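Local coordinates for segregation and condensation protein A (Pyrococcus furiosus, PDB 5XNS) that is probably the kleisin subunit of an archaeal SMC–ScpA complex, its C-terminal part probably binding the SMC head domain in chromosome condensation and segregation, at residues V13-W27 / Q58-M70. Sequence-based numbering, arbitrary orientation.
Sequences VKKIYEKTGTPIKFW and QEEPFGEILVVPM
V13 sets its CG1 methyl against P69, 3.8 Å from CD, and more loosely against V67 CG1, where helix 13-20 passes at right angles over the end of strand 65-69. One turn on, Y17 holds its ring CG anti to the backbone N (chi1 -169°), which lays the ring across the proline: P69 CD sits over one face, 3.9 Å from the ring centroid in a CH-pi contact, while G21 CA lies above the rim of the opposite face. V68 CG1 touches the far end of the ring near CZ and OH. After the helix, P23 CB rests on V68 CG2 (3.7 Å) and L66 CB. I24 then pairs with V67 in antiparallel fashion: its N donates almost straight to V67 O (2.9 Å), and its O receives a more bent bond from V67 N, 138° at the hydrogen. K25 runs extended beside L66 CD2 and crosses the E64 carboxylate, whose OE2 is 3.7 Å from K25 CD; NZ stays 4.4 Å from E64 OE1, too far for a salt bridge. F26 N closes the pairing on I65 O (2.8 Å), and its ring leads off to helix 35-50, onto I38, T41 and L45. Strand 24-25 thus forms one edge of the three-stranded sheet within this chain, as expected of a winged-helix domain. Main-chain bonds fix the register, whereas apolar contacts centred on P69 attach the helix, and the K25–E64 attraction is probably only a modest electrostatic supplement.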
ATOM      1  N   VAL B  13      35.508  -7.981 -13.113  1.00 31.36           N
ATOM      2  CA  VAL B  13      35.112  -6.972 -14.098  1.00 31.42           C
ATOM      3  C   VAL B  13      36.335  -6.227 -14.630  1.00 32.04           C
ATOM      4  O   VAL B  13      36.496  -6.043 -15.842  1.00 31.96           O
ATOM      5  CB  VAL B  13      34.088  -6.001 -13.485  1.00 26.19           C
ATOM      6  CG1 VAL B  13      33.904  -4.775 -14.397  1.00 30.00           C
ATOM      7  CG2 VAL B  13      32.743  -6.717 -13.280  1.00 28.86           C
ATOM      8  N   LYS B  14      37.213  -5.795 -13.724  1.00 30.76           N
ATOM      9  CA  LYS B  14      38.411  -5.051 -14.105  1.00 37.64           C
ATOM     10  C   LYS B  14      39.352  -5.899 -14.963  1.00 40.61           C
ATOM     11  O   LYS B  14      39.841  -5.441 -16.006  1.00 37.41           O
ATOM     12  CB  LYS B  14      39.109  -4.554 -12.836  1.00 39.65           C
ATOM     13  CG  LYS B  14      40.375  -3.721 -13.047  1.00 51.10           C
ATOM     14  CD  LYS B  14      40.954  -3.285 -11.700  1.00 54.20           C
ATOM     15  CE  LYS B  14      42.311  -2.601 -11.847  1.00 60.25           C
ATOM     16  NZ  LYS B  14      42.934  -2.296 -10.525  1.00 55.81           N
ATOM     17  N   LYS B  15      39.600  -7.150 -14.555  1.00 39.85           N
ATOM     18  CA  LYS B  15      40.498  -8.012 -15.319  1.00 39.35           C
ATOM     19  C   LYS B  15      39.964  -8.250 -16.728  1.00 41.95           C
ATOM     20  O   LYS B  15      40.710  -8.164 -17.713  1.00 41.69           O
ATOM     21  CB  LYS B  15      40.703  -9.344 -14.591  1.00 39.01           C
ATOM     22  CG  LYS B  15      41.856 -10.171 -15.151  1.00 44.86           C
ATOM     23  CD  LYS B  15      43.206  -9.471 -14.922  1.00 52.43           C
ATOM     24  CE  LYS B  15      44.344 -10.144 -15.697  1.00 50.17           C
ATOM     25  NZ  LYS B  15      44.339 -11.628 -15.536  1.00 58.33           N
ATOM     26  N   ILE B  16      38.667  -8.542 -16.847  1.00 36.04           N
ATOM     27  CA  ILE B  16      38.094  -8.786 -18.167  1.00 34.12           C
ATOM     28  C   ILE B  16      38.158  -7.522 -19.011  1.00 40.59           C
ATOM     29  O   ILE B  16      38.429  -7.576 -20.219  1.00 41.30           O
ATOM     30  CB  ILE B  16      36.653  -9.308 -18.049  1.00 32.63           C
ATOM     31  CG1 ILE B  16      36.631 -10.693 -17.405  1.00 34.64           C
ATOM     32  CG2 ILE B  16      35.979  -9.342 -19.429  1.00 34.91           C
ATOM     33  CD1 ILE B  16      35.228 -11.191 -17.132  1.00 29.13           C
ATOM     34  N   TYR B  17      37.907  -6.364 -18.392  1.00 38.85           N
ATOM     35  CA  TYR B  17      37.926  -5.118 -19.152  1.00 42.29           C
ATOM     36  C   TYR B  17      39.335  -4.783 -19.634  1.00 40.24           C
ATOM     37  O   TYR B  17      39.509  -4.299 -20.758  1.00 41.19           O
ATOM     38  CB  TYR B  17      37.363  -3.968 -18.318  1.00 36.66           C
ATOM     39  CG  TYR B  17      37.110  -2.728 -19.153  1.00 39.72           C
ATOM     40  CD1 TYR B  17      36.071  -2.692 -20.083  1.00 40.15           C
ATOM     41  CD2 TYR B  17      37.922  -1.605 -19.032  1.00 39.40           C
ATOM     42  CE1 TYR B  17      35.840  -1.554 -20.861  1.00 42.14           C
ATOM     43  CE2 TYR B  17      37.700  -0.467 -19.806  1.00 39.23           C
ATOM     44  CZ  TYR B  17      36.664  -0.446 -20.715  1.00 38.26           C
ATOM     45  OH  TYR B  17      36.445   0.686 -21.475  1.00 41.67           O
ATOM     46  N   GLU B  18      40.351  -5.034 -18.802  1.00 40.70           N
ATOM     47  CA  GLU B  18      41.730  -4.818 -19.230  1.00 41.79           C
ATOM     48  C   GLU B  18      42.105  -5.653 -20.447  1.00 43.56           C
ATOM     49  O   GLU B  18      43.049  -5.294 -21.153  1.00 49.02           O
ATOM     50  CB  GLU B  18      42.694  -5.131 -18.092  1.00 43.38           C
ATOM     51  CG  GLU B  18      42.685  -4.111 -16.975  1.00 52.36           C
ATOM     52  CD  GLU B  18      43.370  -4.627 -15.720  1.00 60.58           C
ATOM     53  OE1 GLU B  18      44.099  -5.649 -15.812  1.00 59.06           O
ATOM     54  OE2 GLU B  18      43.172  -4.011 -14.643  1.00 60.09           O
ATOM     55  N   LYS B  19      41.391  -6.749 -20.709  1.00 41.98           N
ATOM     56  CA  LYS B  19      41.679  -7.617 -21.845  1.00 45.47           C
ATOM     57  C   LYS B  19      40.862  -7.293 -23.091  1.00 47.69           C
ATOM     58  O   LYS B  19      41.348  -7.517 -24.204  1.00 50.42           O
ATOM     59  CB  LYS B  19      41.443  -9.089 -21.469  1.00 44.40           C
ATOM     60  CG  LYS B  19      42.654  -9.783 -20.844  1.00 51.34           C
ATOM     61  CD  LYS B  19      42.302 -11.180 -20.312  1.00 57.20           C
ATOM     62  CE  LYS B  19      43.539 -12.107 -20.187  1.00 58.85           C
ATOM     63  NZ  LYS B  19      44.236 -12.402 -21.503  1.00 59.80           N
ATOM     64  N   THR B  20      39.632  -6.789 -22.954  1.00 45.47           N
ATOM     65  CA  THR B  20      38.784  -6.542 -24.119  1.00 43.41           C
ATOM     66  C   THR B  20      38.631  -5.069 -24.453  1.00 40.77           C
ATOM     67  O   THR B  20      38.307  -4.740 -25.597  1.00 44.48           O
ATOM     68  CB  THR B  20      37.372  -7.119 -23.914  1.00 46.07           C
ATOM     69  OG1 THR B  20      36.654  -6.301 -22.976  1.00 46.44           O
ATOM     70  CG2 THR B  20      37.427  -8.554 -23.401  1.00 42.97           C
ATOM     71  N   GLY B  21      38.808  -4.183 -23.471  1.00 43.27           N
ATOM     72  CA  GLY B  21      38.530  -2.768 -23.624  1.00 35.23           C
ATOM     73  C   GLY B  21      37.102  -2.403 -23.995  1.00 41.67           C
ATOM     74  O   GLY B  21      36.829  -1.239 -24.296  1.00 41.28           O
ATOM     75  N   THR B  22      36.177  -3.366 -23.975  1.00 41.38           N
ATOM     76  CA  THR B  22      34.804  -3.111 -24.391  1.00 41.57           C
ATOM     77  C   THR B  22      33.828  -3.412 -23.252  1.00 43.96           C
ATOM     78  O   THR B  22      34.155  -4.190 -22.345  1.00 38.10           O
ATOM     79  CB  THR B  22      34.454  -3.955 -25.625  1.00 41.85           C
ATOM     80  OG1 THR B  22      34.617  -5.343 -25.316  1.00 43.66           O
ATOM     81  CG2 THR B  22      35.380  -3.586 -26.795  1.00 42.22           C
ATOM     82  N   PRO B  23      32.635  -2.803 -23.255  1.00 41.54           N
ATOM     83  CA  PRO B  23      31.696  -3.031 -22.145  1.00 39.22           C
ATOM     84  C   PRO B  23      31.337  -4.507 -22.006  1.00 37.50           C
ATOM     85  O   PRO B  23      31.195  -5.229 -22.996  1.00 39.78           O
ATOM     86  CB  PRO B  23      30.472  -2.186 -22.528  1.00 36.63           C
ATOM     87  CG  PRO B  23      31.000  -1.149 -23.485  1.00 34.51           C
ATOM     88  CD  PRO B  23      32.093  -1.848 -24.242  1.00 39.43           C
ATOM     89  N   ILE B  24      31.191  -4.948 -20.756  1.00 34.06           N
ATOM     90  CA  ILE B  24      30.903  -6.345 -20.443  1.00 30.54           C
ATOM     91  C   ILE B  24      29.394  -6.533 -20.312  1.00 28.98           C
ATOM     92  O   ILE B  24      28.731  -5.803 -19.564  1.00 30.31           O
ATOM     93  CB  ILE B  24      31.631  -6.762 -19.152  1.00 34.07           C
ATOM     94  CG1 ILE B  24      33.143  -6.657 -19.362  1.00 30.75           C
ATOM     95  CG2 ILE B  24      31.223  -8.177 -18.719  1.00 26.88           C
ATOM     96  CD1 ILE B  24      33.915  -6.563 -18.096  1.00 32.48           C
ATOM     97  N   LYS B  25      28.845  -7.510 -21.045  1.00 27.18           N
ATOM     98  CA  LYS B  25      27.428  -7.851 -20.908  1.00 30.63           C
ATOM     99  C   LYS B  25      27.123  -8.390 -19.510  1.00 31.50           C
ATOM    100  O   LYS B  25      27.810  -9.289 -19.015  1.00 31.51           O
ATOM    101  CB  LYS B  25      27.022  -8.903 -21.947  1.00 32.53           C
ATOM    102  CG  LYS B  25      27.123  -8.480 -23.406  1.00 42.57           C
ATOM    103  CD  LYS B  25      26.687  -9.622 -24.338  1.00 42.80           C
ATOM    104  CE  LYS B  25      26.778  -9.200 -25.803  1.00 53.93           C
ATOM    105  NZ  LYS B  25      26.231 -10.230 -26.738  1.00 57.35           N
ATOM    106  N   PHE B  26      26.069  -7.855 -18.886  1.00 33.83           N
ATOM    107  CA  PHE B  26      25.593  -8.394 -17.613  1.00 30.37           C
ATOM    108  C   PHE B  26      25.437  -9.907 -17.682  1.00 31.34           C
ATOM    109  O   PHE B  26      25.887 -10.623 -16.780  1.00 28.71           O
ATOM    110  CB  PHE B  26      24.264  -7.736 -17.204  1.00 28.39           C
ATOM    111  CG  PHE B  26      23.606  -8.379 -15.996  1.00 25.78           C
ATOM    112  CD1 PHE B  26      24.224  -8.353 -14.757  1.00 27.50           C
ATOM    113  CD2 PHE B  26      22.371  -9.010 -16.111  1.00 31.41           C
ATOM    114  CE1 PHE B  26      23.621  -8.933 -13.634  1.00 28.73           C
ATOM    115  CE2 PHE B  26      21.754  -9.614 -14.992  1.00 26.18           C
ATOM    116  CZ  PHE B  26      22.385  -9.571 -13.751  1.00 28.29           C
ATOM    117  N   TRP B  27      24.807 -10.419 -18.752  1.00 28.16           N
ATOM    118  CA  TRP B  27      24.555 -11.857 -18.833  1.00 32.15           C
ATOM    119  C   TRP B  27      25.837 -12.661 -18.670  1.00 32.55           C
ATOM    120  O   TRP B  27      25.829 -13.741 -18.071  1.00 35.63           O
ATOM    121  CB  TRP B  27      23.891 -12.238 -20.160  1.00 37.41           C
ATOM    122  CG  TRP B  27      22.610 -11.527 -20.491  1.00 39.17           C
ATOM    123  CD1 TRP B  27      22.281 -10.956 -21.694  1.00 39.19           C
ATOM    124  CD2 TRP B  27      21.484 -11.320 -19.629  1.00 37.31           C
ATOM    125  NE1 TRP B  27      21.026 -10.403 -21.627  1.00 40.54           N
ATOM    126  CE2 TRP B  27      20.513 -10.610 -20.373  1.00 38.72           C
ATOM    127  CE3 TRP B  27      21.199 -11.662 -18.303  1.00 35.03           C
ATOM    128  CZ2 TRP B  27      19.279 -10.230 -19.827  1.00 39.78           C
ATOM    129  CZ3 TRP B  27      19.984 -11.277 -17.766  1.00 33.34           C
ATOM    130  CH2 TRP B  27      19.035 -10.571 -18.527  1.00 31.88           C
ATOM    131  N   GLN B  58      22.456   1.011 -19.761  1.00 31.80           N
ATOM    132  CA  GLN B  58      21.247   0.405 -20.307  1.00 31.71           C
ATOM    133  C   GLN B  58      20.567   1.458 -21.159  1.00 34.58           C
ATOM    134  O   GLN B  58      20.244   2.537 -20.659  1.00 35.64           O
ATOM    135  CB  GLN B  58      20.309  -0.090 -19.198  1.00 26.31           C
ATOM    136  CG  GLN B  58      19.053  -0.765 -19.726  1.00 30.87           C
ATOM    137  CD  GLN B  58      18.159  -1.321 -18.619  1.00 32.04           C
ATOM    138  OE1 GLN B  58      17.779  -0.604 -17.689  1.00 32.04           O
ATOM    139  NE2 GLN B  58      17.825  -2.606 -18.716  1.00 27.93           N
ATOM    140  N   GLU B  59      20.356   1.151 -22.438  1.00 39.40           N
ATOM    141  CA  GLU B  59      19.761   2.130 -23.345  1.00 44.27           C
ATOM    142  C   GLU B  59      18.247   2.195 -23.189  1.00 42.81           C
ATOM    143  O   GLU B  59      17.678   3.284 -23.059  1.00 48.53           O
ATOM    144  CB  GLU B  59      20.132   1.804 -24.794  1.00 41.49           C
ATOM    145  CG  GLU B  59      21.631   1.708 -25.048  1.00 43.71           C
ATOM    146  CD  GLU B  59      22.396   2.957 -24.615  1.00 55.47           C
ATOM    147  OE1 GLU B  59      21.857   4.078 -24.758  1.00 56.32           O
ATOM    148  OE2 GLU B  59      23.545   2.820 -24.137  1.00 58.42           O
ATOM    149  N   GLU B  60      17.583   1.041 -23.199  1.00 42.20           N
ATOM    150  CA  GLU B  60      16.131   0.958 -23.136  1.00 42.59           C
ATOM    151  C   GLU B  60      15.703   0.152 -21.907  1.00 42.13           C
ATOM    152  O   GLU B  60      16.437  -0.731 -21.448  1.00 36.75           O
ATOM    153  CB  GLU B  60      15.573   0.299 -24.409  1.00 44.10           C
ATOM    154  CG  GLU B  60      15.787  -1.214 -24.464  1.00 50.28           C
ATOM    155  CD  GLU B  60      15.943  -1.774 -25.879  1.00 66.56           C
ATOM    156  OE1 GLU B  60      17.044  -2.303 -26.179  1.00 68.88           O
ATOM    157  OE2 GLU B  60      14.968  -1.715 -26.672  1.00 69.43           O
ATOM    158  N   PRO B  61      14.526   0.434 -21.352  1.00 39.44           N
ATOM    159  CA  PRO B  61      14.071  -0.321 -20.176  1.00 33.72           C
ATOM    160  C   PRO B  61      13.995  -1.811 -20.483  1.00 36.10           C
ATOM    161  O   PRO B  61      13.492  -2.223 -21.533  1.00 34.27           O
ATOM    162  CB  PRO B  61      12.684   0.268 -19.890  1.00 35.73           C
ATOM    163  CG  PRO B  61      12.706   1.637 -20.538  1.00 34.86           C
ATOM    164  CD  PRO B  61      13.566   1.476 -21.759  1.00 39.31           C
ATOM    165  N   PHE B  62      14.533  -2.616 -19.565  1.00 27.31           N
ATOM    166  CA  PHE B  62      14.613  -4.071 -19.712  1.00 32.32           C
ATOM    167  C   PHE B  62      15.430  -4.487 -20.927  1.00 30.69           C
ATOM    168  O   PHE B  62      15.274  -5.605 -21.434  1.00 31.09           O
ATOM    169  CB  PHE B  62      13.221  -4.701 -19.766  1.00 25.25           C
ATOM    170  CG  PHE B  62      12.364  -4.335 -18.600  1.00 28.32           C
ATOM    171  CD1 PHE B  62      12.624  -4.862 -17.342  1.00 31.31           C
ATOM    172  CD2 PHE B  62      11.298  -3.460 -18.749  1.00 29.53           C
ATOM    173  CE1 PHE B  62      11.824  -4.527 -16.255  1.00 31.36           C
ATOM    174  CE2 PHE B  62      10.499  -3.116 -17.663  1.00 28.54           C
ATOM    175  CZ  PHE B  62      10.764  -3.648 -16.418  1.00 31.82           C
ATOM    176  N   GLY B  63      16.301  -3.598 -21.404  1.00 34.23           N
ATOM    177  CA  GLY B  63      17.192  -3.914 -22.497  1.00 31.62           C
ATOM    178  C   GLY B  63      18.510  -4.436 -21.986  1.00 32.52           C
ATOM    179  O   GLY B  63      18.759  -4.515 -20.781  1.00 29.05           O
ATOM    180  N   GLU B  64      19.366  -4.811 -22.933  1.00 33.55           N
ATOM    181  CA  GLU B  64      20.683  -5.319 -22.588  1.00 34.53           C
ATOM    182  C   GLU B  64      21.390  -4.381 -21.617  1.00 31.06           C
ATOM    183  O   GLU B  64      21.395  -3.164 -21.801  1.00 31.88           O
ATOM    184  CB  GLU B  64      21.526  -5.513 -23.854  1.00 38.32           C
ATOM    185  CG  GLU B  64      22.936  -6.007 -23.554  1.00 47.80           C
ATOM    186  CD  GLU B  64      23.417  -7.075 -24.521  1.00 55.06           C
ATOM    187  OE1 GLU B  64      23.889  -6.719 -25.629  1.00 53.55           O
ATOM    188  OE2 GLU B  64      23.299  -8.274 -24.165  1.00 52.79           O
ATOM    189  N   ILE B  65      21.983  -4.965 -20.583  1.00 29.33           N
ATOM    190  CA  ILE B  65      22.742  -4.249 -19.571  1.00 27.25           C
ATOM    191  C   ILE B  65      24.228  -4.527 -19.787  1.00 32.14           C
ATOM    192  O   ILE B  65      24.627  -5.684 -19.963  1.00 29.44           O
ATOM    193  CB  ILE B  65      22.299  -4.686 -18.166  1.00 29.74           C
ATOM    194  CG1 ILE B  65      20.794  -4.451 -17.998  1.00 27.88           C
ATOM    195  CG2 ILE B  65      23.114  -3.967 -17.103  1.00 27.61           C
ATOM    196  CD1 ILE B  65      20.195  -5.103 -16.743  1.00 26.55           C
ATOM    197  N   LEU B  66      25.044  -3.471 -19.768  1.00 28.19           N
ATOM    198  CA  LEU B  66      26.493  -3.564 -19.907  1.00 31.83           C
ATOM    199  C   LEU B  66      27.175  -2.922 -18.707  1.00 28.14           C
ATOM    200  O   LEU B  66      26.614  -2.055 -18.037  1.00 31.41           O
ATOM    201  CB  LEU B  66      26.993  -2.876 -21.178  1.00 31.99           C
ATOM    202  CG  LEU B  66      26.266  -3.243 -22.460  1.00 36.50           C
ATOM    203  CD1 LEU B  66      26.587  -2.199 -23.502  1.00 35.15           C
ATOM    204  CD2 LEU B  66      26.680  -4.640 -22.927  1.00 35.54           C
ATOM    205  N   VAL B  67      28.417  -3.333 -18.466  1.00 27.97           N
ATOM    206  CA  VAL B  67      29.182  -2.902 -17.304  1.00 27.07           C
ATOM    207  C   VAL B  67      30.546  -2.402 -17.757  1.00 32.52           C
ATOM    208  O   VAL B  67      31.235  -3.076 -18.533  1.00 31.96           O
ATOM    209  CB  VAL B  67      29.360  -4.043 -16.286  1.00 26.02           C
ATOM    210  CG1 VAL B  67      30.067  -3.526 -15.027  1.00 26.65           C
ATOM    211  CG2 VAL B  67      28.005  -4.678 -15.956  1.00 26.99           C
ATOM    212  N   VAL B  68      30.949  -1.248 -17.241  1.00 27.99           N
ATOM    213  CA  VAL B  68      32.289  -0.734 -17.487  1.00 33.06           C
ATOM    214  C   VAL B  68      32.895  -0.349 -16.146  1.00 34.66           C
ATOM    215  O   VAL B  68      32.241   0.346 -15.356  1.00 35.85           O
ATOM    216  CB  VAL B  68      32.260   0.458 -18.456  1.00 35.92           C
ATOM    217  CG1 VAL B  68      33.654   1.048 -18.613  1.00 35.76           C
ATOM    218  CG2 VAL B  68      31.709   0.019 -19.795  1.00 35.05           C
ATOM    219  N   PRO B  69      34.116  -0.785 -15.831  1.00 34.14           N
ATOM    220  CA  PRO B  69      34.745  -0.348 -14.578  1.00 39.81           C
ATOM    221  C   PRO B  69      35.206   1.100 -14.675  1.00 40.95           C
ATOM    222  O   PRO B  69      35.440   1.629 -15.765  1.00 38.18           O
ATOM    223  CB  PRO B  69      35.925  -1.313 -14.410  1.00 34.57           C
ATOM    224  CG  PRO B  69      36.246  -1.759 -15.808  1.00 34.63           C
ATOM    225  CD  PRO B  69      34.925  -1.786 -16.550  1.00 33.94           C
ATOM    226  N   MET B  70      35.276   1.754 -13.517  1.00 41.73           N
ATOM    227  CA  MET B  70      35.722   3.147 -13.423  1.00 45.52           C
ATOM    228  C   MET B  70      37.029   3.234 -12.654  1.00 52.90           C
ATOM    229  O   MET B  70      37.410   2.287 -11.952  1.00 53.33           O
ATOM    230  CB  MET B  70      34.680   4.037 -12.732  1.00 44.94           C
ATOM    231  CG  MET B  70      33.250   3.682 -13.059  1.00 47.41           C
ATOM    232  SD  MET B  70      32.638   4.543 -14.515  1.00 69.38           S
ATOM    233  CE  MET B  70      31.939   6.008 -13.748  1.00 55.28           C
TER